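Local coordinates for protein carbon monoxide dehydrogenase (Thermococcus sp. AM4, PDB 6T7J) that probably catalyses the reversible oxidation of carbon monoxide to carbon dioxide, passing the electrons through iron-sulfur clusters, at residues K131-A134 against E135-I139; K288-K292 against Y293-G297. All blocks are in the same frame, centred on the assembly; numbering follows the deposited sequence.

Contact 1 (K131-A134 against E135-I139); sequences KSLA and ETLGI
A134 and I139 meet where a Schellman motif ends helix 127-136. I139 N donates to A134 O at 2.8 Å, the outer bond of the motif. G138 N donates to E135 O inside it. G138 is the C-prime residue. Its positive phi, 95°, would press a CB against the preceding carbonyl oxygen, so glycine suits the position. A weak bond from L137 N also reaches A134 O.

The hydrophobic side of the turn follows from this closure. I139 CB comes within 4.0 Å of A134 CB, the apolar contact expected across a Schellman turn. Beside this pair, L133 and L137, four residues apart, meet at an angle, with their CD1 methyls 3.6 Å apart. L133 has CG anti to its backbone N (chi1 169°), and chi2 (60°) then turns CD1, not CD2, forward to L137. L137 CG and CD1 also lie against L133 O, beside the bond that L137 N makes to that oxygen. Helix 146-162 packs on this side: L153 touches both leucines and I149 touches A134. L133 also reaches Y236 and I240 of helix 212-242.

The outward side is polar. E135 CG lies 3.1 Å from K131 O, the acceptor for E135 N. Farther out, E135 OE1 is hydrogen-bonded to T141 OG1 just beyond the turn. T136 folds its hydroxyl back onto the helix. Its OG1 sits beside its own backbone N and anti to the carbonyl carbon, and it donates to S132 O. That oxygen is gripped twice, from opposite faces of its carbonyl plane: T136 N approaches at 2.9 Å, and T136 OG1 at 2.6 Å from above the plane.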
# COMPACT_ATOMS: atom_id res chain seq x y z
N LYS A 131 19.11 -22.48 -16.20
CA LYS A 131 19.82 -23.47 -15.40
C LYS A 131 20.69 -22.81 -14.34
O LYS A 131 20.73 -23.27 -13.19
CB LYS A 131 20.64 -24.38 -16.31
CG LYS A 131 19.80 -25.28 -17.20
CD LYS A 131 20.59 -26.48 -17.70
CE LYS A 131 20.74 -26.45 -19.21
NZ LYS A 131 20.81 -27.82 -19.80
N SER A 132 21.39 -21.73 -14.70
CA SER A 132 22.27 -21.08 -13.72
C SER A 132 21.47 -20.44 -12.60
O SER A 132 21.86 -20.53 -11.42
CB SER A 132 23.16 -20.06 -14.42
OG SER A 132 23.71 -19.15 -13.48
N LEU A 133 20.36 -19.77 -12.93
CA LEU A 133 19.52 -19.17 -11.89
C LEU A 133 18.91 -20.24 -11.00
O LEU A 133 18.79 -20.05 -9.78
CB LEU A 133 18.44 -18.31 -12.53
CG LEU A 133 17.32 -17.81 -11.61
CD1 LEU A 133 17.87 -16.95 -10.49
CD2 LEU A 133 16.26 -17.05 -12.40
N ALA A 134 18.51 -21.38 -11.58
CA ALA A 134 17.96 -22.46 -10.77
C ALA A 134 19.02 -23.05 -9.84
O ALA A 134 18.73 -23.37 -8.68
CB ALA A 134 17.36 -23.54 -11.67
N GLU A 135 20.25 -23.20 -10.33
CA GLU A 135 21.33 -23.69 -9.47
C GLU A 135 21.62 -22.70 -8.35
O GLU A 135 21.89 -23.11 -7.21
CB GLU A 135 22.59 -23.95 -10.29
CG GLU A 135 22.46 -25.04 -11.35
CD GLU A 135 22.64 -26.44 -10.79
OE1 GLU A 135 22.77 -27.39 -11.59
OE2 GLU A 135 22.65 -26.59 -9.55
N THR A 136 21.58 -21.40 -8.66
CA THR A 136 21.87 -20.38 -7.65
C THR A 136 20.88 -20.42 -6.49
O THR A 136 21.22 -20.05 -5.37
CB THR A 136 21.86 -18.99 -8.30
OG1 THR A 136 22.68 -19.02 -9.48
CG2 THR A 136 22.40 -17.94 -7.34
N LEU A 137 19.65 -20.87 -6.74
CA LEU A 137 18.64 -20.92 -5.68
C LEU A 137 18.46 -22.33 -5.11
O LEU A 137 17.50 -22.57 -4.38
CB LEU A 137 17.31 -20.37 -6.20
CG LEU A 137 17.43 -19.01 -6.89
CD1 LEU A 137 16.28 -18.82 -7.86
CD2 LEU A 137 17.48 -17.87 -5.89
N GLY A 138 19.37 -23.25 -5.42
CA GLY A 138 19.38 -24.55 -4.79
C GLY A 138 18.67 -25.66 -5.53
O GLY A 138 18.30 -26.66 -4.91
N ILE A 139 18.47 -25.51 -6.84
CA ILE A 139 17.76 -26.50 -7.64
C ILE A 139 18.78 -27.23 -8.52
O ILE A 139 19.47 -26.59 -9.32
CB ILE A 139 16.65 -25.86 -8.49
CG1 ILE A 139 15.60 -25.21 -7.59
CG2 ILE A 139 16.03 -26.88 -9.43
CD1 ILE A 139 14.80 -24.12 -8.27

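Contact 2 (K288-K292 against Y293-G297)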
# COMPACT_ATOMS: atom_id res chain seq x y z
N LYS A 288 2.25 -6.33 -45.93
CA LYS A 288 1.41 -6.28 -47.12
C LYS A 288 -0.00 -5.80 -46.80
O LYS A 288 -0.65 -5.20 -47.66
CB LYS A 288 1.37 -7.64 -47.81
CG LYS A 288 1.18 -8.79 -46.85
CD LYS A 288 1.86 -10.06 -47.28
CE LYS A 288 1.39 -10.53 -48.63
NZ LYS A 288 1.39 -12.02 -48.75
N PHE A 289 -0.48 -6.02 -45.57
CA PHE A 289 -1.75 -5.41 -45.16
C PHE A 289 -1.67 -3.88 -45.24
O PHE A 289 -2.55 -3.22 -45.80
CB PHE A 289 -2.13 -5.86 -43.75
CG PHE A 289 -3.60 -5.72 -43.43
CD1 PHE A 289 -4.56 -6.17 -44.32
CD2 PHE A 289 -4.00 -5.14 -42.24
CE1 PHE A 289 -5.91 -6.04 -44.02
CE2 PHE A 289 -5.35 -5.01 -41.94
CZ PHE A 289 -6.30 -5.46 -42.83
N ALA A 290 -0.59 -3.32 -44.69
CA ALA A 290 -0.40 -1.87 -44.74
C ALA A 290 -0.23 -1.39 -46.17
O ALA A 290 -0.67 -0.28 -46.51
CB ALA A 290 0.81 -1.47 -43.89
N LYS A 291 0.43 -2.17 -47.02
CA LYS A 291 0.49 -1.78 -48.42
C LYS A 291 -0.92 -1.75 -49.04
O LYS A 291 -1.26 -0.82 -49.75
CB LYS A 291 1.43 -2.69 -49.20
CG LYS A 291 2.86 -2.69 -48.65
CD LYS A 291 3.88 -2.99 -49.71
CE LYS A 291 4.09 -4.47 -49.88
NZ LYS A 291 4.03 -4.82 -51.32
N LYS A 292 -1.73 -2.76 -48.72
CA LYS A 292 -3.12 -2.74 -49.19
C LYS A 292 -3.86 -1.51 -48.70
O LYS A 292 -4.75 -1.01 -49.39
CB LYS A 292 -3.85 -4.01 -48.73
CG LYS A 292 -3.69 -5.20 -49.66
CD LYS A 292 -4.28 -6.46 -49.06
CE LYS A 292 -3.69 -7.70 -49.69
NZ LYS A 292 -2.20 -7.72 -49.60
N TYR A 293 -3.51 -0.99 -47.53
CA TYR A 293 -4.16 0.20 -47.00
C TYR A 293 -3.48 1.50 -47.42
O TYR A 293 -3.86 2.57 -46.93
CB TYR A 293 -4.27 0.12 -45.48
CG TYR A 293 -5.56 -0.51 -45.04
CD1 TYR A 293 -6.72 0.24 -44.92
CD2 TYR A 293 -5.63 -1.87 -44.77
CE1 TYR A 293 -7.91 -0.34 -44.53
CE2 TYR A 293 -6.82 -2.46 -44.38
CZ TYR A 293 -7.96 -1.69 -44.27
OH TYR A 293 -9.14 -2.28 -43.88
N GLY A 294 -2.51 1.44 -48.32
CA GLY A 294 -1.91 2.63 -48.88
C GLY A 294 -0.63 3.12 -48.23
O GLY A 294 -0.25 4.27 -48.45
N ALA A 295 0.05 2.28 -47.45
CA ALA A 295 1.30 2.65 -46.81
C ALA A 295 2.44 1.79 -47.34
O ALA A 295 2.22 0.75 -47.97
CB ALA A 295 1.21 2.50 -45.28
N LYS A 296 3.67 2.25 -47.09
CA LYS A 296 4.84 1.47 -47.49
C LYS A 296 5.05 0.26 -46.59
O LYS A 296 5.67 -0.72 -47.02
CB LYS A 296 6.08 2.35 -47.47
CG LYS A 296 6.02 3.52 -48.44
CD LYS A 296 7.40 4.12 -48.69
CE LYS A 296 7.32 5.28 -49.68
NZ LYS A 296 8.67 5.69 -50.17
N GLY A 297 4.55 0.30 -45.36
CA GLY A 297 4.73 -0.80 -44.43
C GLY A 297 4.27 -0.40 -43.05
O GLY A 297 3.46 0.52 -42.89
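F289 holds CG anti to its backbone N (chi1 -159°), and Y293 turns its own ring to the same side with chi1 at -91°. The two side chains therefore run side by side, one helical turn apart. They form an edge-to-face aromatic pair. The edge of Y293 points at the face of F289, with centroids 5.1 Å apart and planes at 75°. Y293 CE2 makes the closest approach, 3.4 Å from F289 CZ. Y293 CD2 stands over the centre of the F289 ring. The same edge of Y293 meets F289 O in the plane of the tyrosine ring, at 3.5 Å from CD2. With an alanine in place of Y293, the face of F289 is likely to lose its aromatic partner and a gap to open beside E394 and P397, which the tyrosine also touches.

A290 packs on the inner side. Its CB is 4.2 Å from A295 CB and 3.5 Å from G297 O, and both alanines rest on V262 of strand 261-268. K291 lies along the outgoing chain. Its CG and CD pass near K296 O, and its CA makes a CH...O contact to A295 O.

Two bonds define the turn, while Y293 N still makes the helical bond to F289 O. A295 N donates to A290 O at 2.8 Å, and G294 N to K291 O. With G294 as the C-prime residue of positive phi, this is the Schellman motif that ends helix 284-292 and sends the chain into strand 297-303 of a six-stranded parallel sheet with the Rossmann-like strand order 3-2-1-4-5-6.

How the contacts relate
Both contacts are local helix ends in the part of the chain that belongs to the Prismane/CO dehydrogenase family, and they do not touch. Their centres are 47 Å apart, and their nearest atoms are about 37 Å apart. Contact 1 comes first along the chain, at the end of helix 127-136 in the helical part that includes helices 146-162 and 212-242. Contact 2 follows, where helix 284-292 gives way to strand 297-303 of the first six-stranded parallel sheet. The two share no helix or strand. Their centres lie about 26 Å and 35 Å from the centre of the chain, so the same type of helix ending turns the chain in two separate peripheral regions.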